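Homoprotocatechuate 2,3-dioxygenase (Brevibacterium fuscum, PDB 4Z6M) probably cleaves the aromatic ring of homoprotocatechuate with dioxygen, as an extradiol dioxygenase whose iron(II) is held by a facial triad of two histidines and one carboxylate. Local coordinates at residues D14-A19 / R80-E85; E58-N63 / F130-V135; D337-T342 / S350-A355. The protein carries 1 engineered substitution. All blocks are in the same frame, centred on the assembly; numbering follows the deposited sequence.

Overall arrangement
Interactions 1 and 2 lie on the same side of the chain's centre, their own centres about 12 Å apart, and both touch the second subunit. Interaction 1 is buried and joins two sheet strands; interaction 2 is partly buried and joins two loops near that sheet. They meet directly through R17 with E58 and R80 with F130. Interaction 3 lies on the opposite side of the chain's centre, about 43 and 46 Å from the other two centres, and pairs two short strands next to the third subunit. The chemistry differs accordingly: bulged strand pairing and a salt bridge in 1, an edge-to-face ring pair in 2, and regular hairpin hydrogen bonds with an oblique ring contact in 3.

Interaction 1. Residues D14-A19 / R80-E85; sequences DILRCA and RVRTPE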
loop_
_atom_site.group_PDB
_atom_site.type_symbol
_atom_site.label_atom_id
_atom_site.label_comp_id
_atom_site.label_asym_id
_atom_site.label_seq_id
_atom_site.Cartn_x
_atom_site.Cartn_y
_atom_site.Cartn_z
ATOM N N ASP A 14 1.181 35.259 -14.404
ATOM C CA ASP A 14 1.131 34.445 -13.196
ATOM C C ASP A 14 0.666 33.069 -13.602
ATOM O O ASP A 14 -0.538 32.835 -13.792
ATOM C CB ASP A 14 0.195 35.082 -12.160
ATOM C CG ASP A 14 0.140 34.308 -10.858
ATOM O OD1 ASP A 14 0.681 33.179 -10.833
ATOM O OD2 ASP A 14 -0.472 34.803 -9.873
ATOM N N ILE A 15 1.613 32.146 -13.690
ATOM C CA ILE A 15 1.331 30.775 -14.090
ATOM C C ILE A 15 0.955 29.959 -12.848
ATOM O O ILE A 15 1.693 29.939 -11.852
ATOM C CB ILE A 15 2.538 30.152 -14.801
ATOM C CG1 ILE A 15 2.845 30.905 -16.110
ATOM C CG2 ILE A 15 2.328 28.661 -15.038
ATOM C CD1 ILE A 15 4.286 30.731 -16.571
ATOM N N LEU A 16 -0.169 29.250 -12.927
ATOM C CA LEU A 16 -0.595 28.369 -11.836
ATOM C C LEU A 16 0.121 27.017 -11.829
ATOM O O LEU A 16 0.560 26.544 -10.773
ATOM C CB LEU A 16 -2.094 28.131 -11.930
ATOM C CG LEU A 16 -3.017 29.336 -11.817
ATOM C CD1 LEU A 16 -4.429 28.937 -12.236
ATOM C CD2 LEU A 16 -2.970 29.881 -10.386
ATOM N N ARG A 17 0.160 26.363 -12.985
ATOM C CA ARG A 17 0.512 24.945 -13.074
ATOM C C ARG A 17 0.522 24.527 -14.516
ATOM O O ARG A 17 -0.140 25.146 -15.361
ATOM C CB ARG A 17 -0.475 24.039 -12.321
ATOM C CG ARG A 17 -1.932 24.221 -12.746
ATOM C CD ARG A 17 -2.761 23.037 -12.308
ATOM N NE ARG A 17 -4.194 23.188 -12.556
ATOM C CZ ARG A 17 -5.008 22.187 -12.888
ATOM N NH1 ARG A 17 -6.307 22.408 -13.032
ATOM N NH2 ARG A 17 -4.539 20.964 -13.059
ATOM N N CYS A 18 1.202 23.425 -14.788
ATOM C CA CYS A 18 0.915 22.669 -15.996
ATOM C C CYS A 18 -0.535 22.214 -15.995
ATOM O O CYS A 18 -1.107 21.908 -14.948
ATOM C CB CYS A 18 1.851 21.482 -16.152
ATOM S SG CYS A 18 1.717 20.206 -14.900
ATOM N N ALA A 19 -1.143 22.214 -17.168
ATOM C CA ALA A 19 -2.583 21.904 -17.257
ATOM C C ALA A 19 -2.952 20.829 -18.263
ATOM O O ALA A 19 -3.773 19.970 -17.962
ATOM C CB ALA A 19 -3.389 23.150 -17.540
ATOM N N ARG A 80 -2.003 26.747 -17.195
ATOM C CA ARG A 80 -3.075 27.633 -16.769
ATOM C C ARG A 80 -2.510 28.815 -15.999
ATOM O O ARG A 80 -1.586 28.656 -15.197
ATOM C CB ARG A 80 -4.119 26.887 -15.958
ATOM C CG ARG A 80 -5.444 27.621 -15.896
ATOM C CD ARG A 80 -6.545 26.865 -15.187
ATOM N NE ARG A 80 -7.795 27.563 -15.368
ATOM C CZ ARG A 80 -8.832 27.539 -14.545
ATOM N NH1 ARG A 80 -8.834 26.808 -13.442
ATOM N NH2 ARG A 80 -9.884 28.274 -14.834
ATOM N N VAL A 81 -3.049 29.991 -16.282
ATOM C CA VAL A 81 -2.684 31.224 -15.604
ATOM C C VAL A 81 -3.791 31.687 -14.657
ATOM O O VAL A 81 -4.926 31.193 -14.715
ATOM C CB VAL A 81 -2.301 32.333 -16.597
ATOM C CG1 VAL A 81 -1.115 31.909 -17.402
ATOM C CG2 VAL A 81 -3.458 32.726 -17.509
ATOM N N ARG A 82 -3.459 32.608 -13.766
ATOM C CA ARG A 82 -4.335 32.885 -12.614
ATOM C C ARG A 82 -5.608 33.630 -12.990
ATOM O O ARG A 82 -6.648 33.386 -12.393
ATOM C CB ARG A 82 -3.594 33.665 -11.541
ATOM C CG ARG A 82 -4.426 33.872 -10.275
ATOM C CD ARG A 82 -3.621 34.435 -9.124
ATOM N NE ARG A 82 -2.672 33.443 -8.637
ATOM C CZ ARG A 82 -2.989 32.422 -7.835
ATOM N NH1 ARG A 82 -4.222 32.278 -7.359
ATOM N NH2 ARG A 82 -2.045 31.567 -7.460
ATOM N N THR A 83 -5.527 34.532 -13.970
ATOM C CA THR A 83 -6.661 35.407 -14.306
ATOM C C THR A 83 -6.726 35.575 -15.817
ATOM O O THR A 83 -5.724 35.374 -16.523
ATOM C CB THR A 83 -6.523 36.818 -13.695
ATOM O OG1 THR A 83 -5.424 37.496 -14.299
ATOM C CG2 THR A 83 -6.311 36.776 -12.210
ATOM N N PRO A 84 -7.884 36.026 -16.329
ATOM C CA PRO A 84 -7.947 36.320 -17.747
ATOM C C PRO A 84 -6.878 37.318 -18.211
ATOM O O PRO A 84 -6.323 37.172 -19.298
ATOM C CB PRO A 84 -9.355 36.894 -17.913
ATOM C CG PRO A 84 -10.154 36.243 -16.833
ATOM C CD PRO A 84 -9.208 36.098 -15.683
ATOM N N GLU A 85 -6.581 38.300 -17.370
ATOM C CA GLU A 85 -5.617 39.352 -17.670
ATOM C C GLU A 85 -4.187 38.807 -17.809
ATOM O O GLU A 85 -3.344 39.401 -18.483
ATOM C CB GLU A 85 -5.692 40.419 -16.567
ATOM C CG GLU A 85 -7.005 41.216 -16.557
ATOM C CD GLU A 85 -8.236 40.526 -15.933
ATOM O OE1 GLU A 85 -9.358 41.036 -16.196
ATOM O OE2 GLU A 85 -8.119 39.513 -15.191
HETATM O O HOH W 1 0.418 31.576 -8.769
#
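I15 and R17 pair with V81 and R80 where strands 15-25 and 73-81 run antiparallel in the N-terminal sheet, and a beta bulge interrupts the register; D14 and R82 lie just beyond the strand ends. The evidence is the pairing itself: I15 faces V81 as a non-hydrogen-bonded pair, yet R17, not L16, pairs with R80. Backbone bonds follow this shift. L16 N donates to R80 O at 2.7 Å, R80 N returns a longer bond of 3.1 Å to R17 O, and beyond V81 the amide R82 N reaches D14 O at 2.9 Å. This is the beta framework of the glyoxalase/dioxygenase superfamily; the iron ligands H155, H214 and E267 come later in the chain.

The ionic part lies at the D14 end. R82 bends at its third torsion (chi3 -69°), which turns NE back to meet D14 OD2 at 2.9 Å. The carboxylate oxygen lies nearly in the guanidinium plane, whereas NE stands 45° out of the carboxylate plane, and the two planes are inclined by 48°. One water donates to D14 OD1 at 2.6 Å and accepts from R82 NH2, so the two side chains are joined twice, directly and through this water. D14 OD1 also bridges to R195.

R17 and R80 place like charges near each other, probably tolerable because D277 of the second subunit makes salt bridges to NH1 of both; E58 of the same chain pairs with R17 NH2, and D279 of the second subunit with R80 NH1.

In the van der Waals packing, I15 CG1 meets V81 CG1 at 4.3 Å and the two methyls of L16 divide the work. CD1 rests against V81 O at 3.4 Å, while CD2 lies over one face of the R82 guanidinium, displaced toward its rim, with NH2 the nearest atom at 3.5 Å.

Interaction 2. Residues E58-N63 / F130-V135; sequences EFIHHN and FETTHV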
loop_
_atom_site.group_PDB
_atom_site.type_symbol
_atom_site.label_atom_id
_atom_site.label_comp_id
_atom_site.label_asym_id
_atom_site.label_seq_id
_atom_site.Cartn_x
_atom_site.Cartn_y
_atom_site.Cartn_z
ATOM N N GLU A 58 -9.230 15.731 -11.767
ATOM C CA GLU A 58 -9.270 16.996 -12.503
ATOM C C GLU A 58 -10.679 17.563 -12.617
ATOM O O GLU A 58 -11.639 16.819 -12.766
ATOM C CB GLU A 58 -8.695 16.792 -13.899
ATOM C CG GLU A 58 -8.501 18.094 -14.665
ATOM C CD GLU A 58 -7.659 19.078 -13.879
ATOM O OE1 GLU A 58 -6.399 18.927 -13.923
ATOM O OE2 GLU A 58 -8.223 19.987 -13.216
ATOM N N PHE A 59 -10.798 18.886 -12.564
ATOM C CA PHE A 59 -12.080 19.565 -12.805
ATOM C C PHE A 59 -12.073 20.411 -14.088
ATOM O O PHE A 59 -13.135 20.749 -14.599
ATOM C CB PHE A 59 -12.533 20.436 -11.615
ATOM C CG PHE A 59 -11.759 21.705 -11.473
ATOM C CD1 PHE A 59 -10.534 21.720 -10.820
ATOM C CD2 PHE A 59 -12.218 22.882 -12.022
ATOM C CE1 PHE A 59 -9.799 22.883 -10.746
ATOM C CE2 PHE A 59 -11.483 24.060 -11.913
ATOM C CZ PHE A 59 -10.270 24.043 -11.287
ATOM N N ILE A 60 -10.893 20.780 -14.598
ATOM C CA ILE A 60 -10.846 21.471 -15.900
ATOM C C ILE A 60 -11.107 20.439 -16.982
ATOM O O ILE A 60 -11.138 19.230 -16.729
ATOM C CB ILE A 60 -9.521 22.243 -16.151
ATOM C CG1 ILE A 60 -8.324 21.315 -16.416
ATOM C CG2 ILE A 60 -9.249 23.226 -15.014
ATOM C CD1 ILE A 60 -7.130 22.056 -17.003
ATOM N N HIS A 61 -11.350 20.907 -18.206
ATOM C CA HIS A 61 -11.954 20.032 -19.192
ATOM C C HIS A 61 -11.100 18.813 -19.532
ATOM O O HIS A 61 -11.616 17.729 -19.752
ATOM C CB HIS A 61 -12.244 20.827 -20.455
ATOM C CG HIS A 61 -12.957 20.054 -21.510
ATOM N ND1 HIS A 61 -12.301 19.469 -22.567
ATOM C CD2 HIS A 61 -14.273 19.824 -21.713
ATOM C CE1 HIS A 61 -13.178 18.906 -23.379
ATOM N NE2 HIS A 61 -14.382 19.096 -22.873
ATOM N N HIS A 62 -9.776 18.982 -19.569
ATOM C CA HIS A 62 -8.905 17.884 -19.943
ATOM C C HIS A 62 -7.474 18.142 -19.471
ATOM O O HIS A 62 -7.087 19.275 -19.197
ATOM C CB HIS A 62 -8.909 17.681 -21.446
ATOM C CG HIS A 62 -8.544 18.916 -22.200
ATOM N ND1 HIS A 62 -9.484 19.738 -22.776
ATOM C CD2 HIS A 62 -7.344 19.485 -22.450
ATOM C CE1 HIS A 62 -8.880 20.758 -23.346
ATOM N NE2 HIS A 62 -7.579 20.634 -23.154
ATOM N N ASN A 63 -6.720 17.057 -19.418
ATOM C CA ASN A 63 -5.272 17.075 -19.195
ATOM C C ASN A 63 -4.480 16.615 -20.419
ATOM O O ASN A 63 -3.244 16.764 -20.446
ATOM C CB ASN A 63 -4.879 16.193 -18.027
ATOM C CG ASN A 63 -5.481 16.633 -16.709
ATOM O OD1 ASN A 63 -6.152 15.836 -16.035
ATOM N ND2 ASN A 63 -5.251 17.878 -16.329
ATOM N N PHE A 130 -6.621 30.967 -19.246
ATOM C CA PHE A 130 -7.378 30.916 -17.991
ATOM C C PHE A 130 -8.713 30.170 -18.169
ATOM O O PHE A 130 -8.999 29.209 -17.436
ATOM C CB PHE A 130 -7.644 32.310 -17.426
ATOM C CG PHE A 130 -8.588 32.286 -16.272
ATOM C CD1 PHE A 130 -8.141 31.918 -15.020
ATOM C CD2 PHE A 130 -9.943 32.519 -16.467
ATOM C CE1 PHE A 130 -9.026 31.834 -13.966
ATOM C CE2 PHE A 130 -10.827 32.456 -15.420
ATOM C CZ PHE A 130 -10.371 32.104 -14.170
ATOM N N GLU A 131 -9.522 30.590 -19.145
ATOM C CA GLU A 131 -10.873 30.049 -19.312
ATOM C C GLU A 131 -10.845 28.582 -19.731
ATOM O O GLU A 131 -10.171 28.205 -20.674
ATOM C CB GLU A 131 -11.659 30.838 -20.379
ATOM C CG GLU A 131 -11.820 32.333 -20.113
ATOM C CD GLU A 131 -12.452 33.131 -21.255
ATOM O OE1 GLU A 131 -12.478 32.707 -22.462
ATOM O OE2 GLU A 131 -12.928 34.238 -20.904
ATOM N N THR A 132 -11.618 27.762 -19.014
ATOM C CA THR A 132 -11.772 26.358 -19.345
ATOM C C THR A 132 -13.129 25.854 -18.846
ATOM O O THR A 132 -13.628 26.303 -17.808
ATOM C CB THR A 132 -10.602 25.495 -18.802
ATOM O OG1 THR A 132 -10.812 24.112 -19.146
ATOM C CG2 THR A 132 -10.454 25.629 -17.310
ATOM N N THR A 133 -13.727 24.947 -19.606
ATOM C CA THR A 133 -15.000 24.354 -19.239
ATOM C C THR A 133 -14.791 23.390 -18.073
ATOM O O THR A 133 -14.014 22.454 -18.176
ATOM C CB THR A 133 -15.571 23.581 -20.432
ATOM O OG1 THR A 133 -15.711 24.488 -21.522
ATOM C CG2 THR A 133 -16.924 22.952 -20.109
ATOM N N HIS A 134 -15.492 23.636 -16.976
ATOM C CA HIS A 134 -15.457 22.721 -15.843
ATOM C C HIS A 134 -16.271 21.492 -16.147
ATOM O O HIS A 134 -17.337 21.585 -16.769
ATOM C CB HIS A 134 -16.024 23.375 -14.594
ATOM C CG HIS A 134 -15.200 24.492 -14.070
ATOM N ND1 HIS A 134 -15.397 25.001 -12.810
ATOM C CD2 HIS A 134 -14.225 25.241 -14.640
ATOM C CE1 HIS A 134 -14.552 25.997 -12.609
ATOM N NE2 HIS A 134 -13.844 26.174 -13.712
ATOM N N VAL A 135 -15.784 20.353 -15.666
ATOM C CA VAL A 135 -16.454 19.076 -15.845
ATOM C C VAL A 135 -16.618 18.395 -14.491
ATOM O O VAL A 135 -16.125 18.887 -13.482
ATOM C CB VAL A 135 -15.675 18.186 -16.822
ATOM C CG1 VAL A 135 -15.613 18.840 -18.197
ATOM C CG2 VAL A 135 -14.278 17.879 -16.317
#
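F59 and H134 meet through their first torsions: CG of F59 sits between its backbone N and carbonyl carbon (chi1 74°), while CG of H134 stands anti to its carbonyl carbon (chi1 -67°). The two side chains then extend alongside each other in a common direction and form a T-shaped (edge-to-face) pair with planes at 81° and centroids 4.9 Å apart. The phenyl ring gives the edge: its CE2 lies over one face of the imidazole, toward the rim, 3.6 Å from H134 NE2. That nitrogen is hydrogen-bonded to D279 of the second subunit, which helps fix the imidazole.

Between the backbones, V135 N donates to F59 O at 2.9 Å, and H134 CA approaches the same oxygen at 3.3 Å. A second link is weak: H61 N reaches T132 OG1 at 3.4 Å, a hydroxyl also bonded to G111 O. Methyl packing accompanies it, with I60 CG2 against T132 CG2 at 3.5 Å, and V135 CG1 lies near H61 CD2.

Within 58-63, E58 OE2 accepts the amides of F59 and I60 from opposite faces of its carboxylate plane, which ties this carboxylate to the backbone of its own loop. The contact joins the loop between strands 50-54 and 64-68 to the one following strand 125-129, with I60 packing on R17 of strand 15-25 and R80 of strand 73-81.

Interaction 3. Residues D337-T342 / S350-A355; sequences DGFSFT and SYHGQA
F339 and H352 bring two flat groups together, their side chains leaving the strands in the same direction as neighbours. One face of the H352 imidazole takes F339 CD1, which stands 3.4 Å above its plane and is displaced toward the rim; the nearest atoms of the two rings are F339 CE1 and H352 CE1, 3.5 Å apart. At the edge of the phenyl ring, in its plane, lies H352 NE2. With planes at 57° and centroids 5.0 Å apart, the pair is oblique, neither a stack nor a T. The imidazole has a further hold, since NE2 is hydrogen-bonded to E347. S350 CB also leans on the phenyl ring, 3.7 Å from F339 CE1.

On the sheet face bearing S340 and Y351, S340 OG approaches the edge of the phenol ring near CD2. The serine occupies two conformations, so this approach, and the water joining its OG to Q354 O, are tentative.

The backbone evidence is regular. S340 and Y351 form a hydrogen-bonded pair, with Y351 N to S340 O at 2.8 Å and S340 N to Y351 O at 3.0 Å. F339 faces H352 as the non-hydrogen-bonded pair, and F339 CA adds a CA-H...O contact of 3.2 Å to Y351 O. Farther on, G353 N donates to G338 O at 2.9 Å. G353 itself has a positive phi (68°) just past the strand end.

T342 O accepts from R236 of the third subunit. The arrangement is a short two-stranded antiparallel beta hairpin, strands 339-340 and 351-352, in the C-terminal part of the chain and at a subunit interface.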
loop_
_atom_site.group_PDB
_atom_site.type_symbol
_atom_site.label_atom_id
_atom_site.label_comp_id
_atom_site.label_asym_id
_atom_site.label_seq_id
_atom_site.Cartn_x
_atom_site.Cartn_y
_atom_site.Cartn_z
ATOM N N ASP A 337 33.444 5.528 -22.092
ATOM C CA ASP A 337 34.374 6.313 -21.305
ATOM C C ASP A 337 33.703 6.977 -20.096
ATOM O O ASP A 337 34.226 7.956 -19.549
ATOM C CB ASP A 337 35.052 7.372 -22.185
ATOM C CG ASP A 337 35.924 6.755 -23.279
ATOM O OD1 ASP A 337 36.549 5.695 -23.034
ATOM O OD2 ASP A 337 35.983 7.335 -24.381
ATOM N N GLY A 338 32.556 6.441 -19.686
ATOM C CA GLY A 338 31.796 7.012 -18.583
ATOM C C GLY A 338 32.215 6.495 -17.218
ATOM O O GLY A 338 33.034 5.582 -17.087
ATOM N N PHE A 339 31.628 7.100 -16.195
ATOM C CA PHE A 339 31.902 6.747 -14.815
ATOM C C PHE A 339 30.690 7.075 -13.972
ATOM O O PHE A 339 30.066 8.122 -14.143
ATOM C CB PHE A 339 33.105 7.539 -14.300
ATOM C CG PHE A 339 33.420 7.284 -12.865
ATOM C CD1 PHE A 339 34.093 6.135 -12.478
ATOM C CD2 PHE A 339 33.050 8.203 -11.897
ATOM C CE1 PHE A 339 34.373 5.915 -11.134
ATOM C CE2 PHE A 339 33.326 7.981 -10.558
ATOM C CZ PHE A 339 33.986 6.835 -10.188
ATOM N N SER A 340 30.375 6.198 -13.025
ATOM C CA SER A 340 29.496 6.562 -11.919
ATOM C C SER A 340 29.936 5.933 -10.613
ATOM O O SER A 340 30.673 4.942 -10.600
ATOM C CB SER A 340 28.030 6.207 -12.224
ATOM O OG SER A 340 27.774 4.817 -12.121
ATOM N N PHE A 341 29.474 6.515 -9.509
ATOM C CA PHE A 341 29.820 6.042 -8.172
ATOM C C PHE A 341 28.579 5.784 -7.340
ATOM O O PHE A 341 27.521 6.368 -7.576
ATOM C CB PHE A 341 30.767 7.014 -7.452
ATOM C CG PHE A 341 30.191 8.391 -7.210
ATOM C CD1 PHE A 341 29.335 8.618 -6.160
ATOM C CD2 PHE A 341 30.510 9.442 -8.035
ATOM C CE1 PHE A 341 28.783 9.868 -5.939
ATOM C CE2 PHE A 341 29.971 10.689 -7.822
ATOM C CZ PHE A 341 29.124 10.913 -6.763
ATOM N N THR A 342 28.749 4.942 -6.327
ATOM C CA THR A 342 27.735 4.762 -5.283
ATOM C C THR A 342 28.012 5.697 -4.108
ATOM O O THR A 342 27.130 6.393 -3.636
ATOM C CB THR A 342 27.668 3.307 -4.810
ATOM O OG1 THR A 342 27.331 2.447 -5.914
ATOM C CG2 THR A 342 26.605 3.149 -3.723
ATOM N N SER A 350 31.736 1.554 -7.748
ATOM C CA SER A 350 31.825 2.454 -8.887
ATOM C C SER A 350 31.863 1.651 -10.173
ATOM O O SER A 350 32.162 0.437 -10.171
ATOM C CB SER A 350 33.055 3.364 -8.780
ATOM O OG SER A 350 34.251 2.651 -8.988
ATOM N N TYR A 351 31.574 2.345 -11.262
ATOM C CA TYR A 351 31.363 1.734 -12.579
ATOM C C TYR A 351 32.163 2.528 -13.589
ATOM O O TYR A 351 32.017 3.735 -13.673
ATOM C CB TYR A 351 29.852 1.713 -12.938
ATOM C CG TYR A 351 29.030 1.028 -11.873
ATOM C CD1 TYR A 351 29.081 -0.359 -11.713
ATOM C CD2 TYR A 351 28.268 1.756 -10.987
ATOM C CE1 TYR A 351 28.366 -0.990 -10.724
ATOM C CE2 TYR A 351 27.563 1.140 -9.976
ATOM C CZ TYR A 351 27.608 -0.228 -9.849
ATOM O OH TYR A 351 26.898 -0.844 -8.845
ATOM N N HIS A 352 33.021 1.840 -14.333
ATOM C CA HIS A 352 33.861 2.437 -15.357
ATOM C C HIS A 352 33.505 1.875 -16.720
ATOM O O HIS A 352 33.672 0.678 -16.955
ATOM C CB HIS A 352 35.322 2.074 -15.101
ATOM C CG HIS A 352 35.852 2.574 -13.807
ATOM N ND1 HIS A 352 36.536 3.763 -13.704
ATOM C CD2 HIS A 352 35.822 2.040 -12.564
ATOM C CE1 HIS A 352 36.896 3.951 -12.448
ATOM N NE2 HIS A 352 36.472 2.919 -11.735
ATOM N N GLY A 353 33.053 2.741 -17.620
ATOM C CA GLY A 353 32.788 2.327 -18.991
ATOM C C GLY A 353 31.617 1.367 -19.135
ATOM O O GLY A 353 31.517 0.653 -20.118
ATOM N N GLN A 354 30.721 1.368 -18.149
ATOM C CA GLN A 354 29.565 0.492 -18.165
ATOM C C GLN A 354 28.490 1.080 -17.281
ATOM O O GLN A 354 28.732 2.057 -16.571
ATOM C CB GLN A 354 29.946 -0.916 -17.715
ATOM C CG GLN A 354 30.628 -1.025 -16.368
ATOM C CD GLN A 354 31.205 -2.419 -16.136
ATOM O OE1 GLN A 354 30.766 -3.400 -16.738
ATOM N NE2 GLN A 354 32.187 -2.508 -15.265
ATOM N N ALA A 355 27.292 0.508 -17.367
ATOM C CA ALA A 355 26.216 0.828 -16.473
ATOM C C ALA A 355 26.339 0.059 -15.176
ATOM O O ALA A 355 27.178 -0.829 -15.040
ATOM C CB ALA A 355 24.892 0.559 -17.158
HETATM O O HOH W 2 27.582 3.806 -14.713
#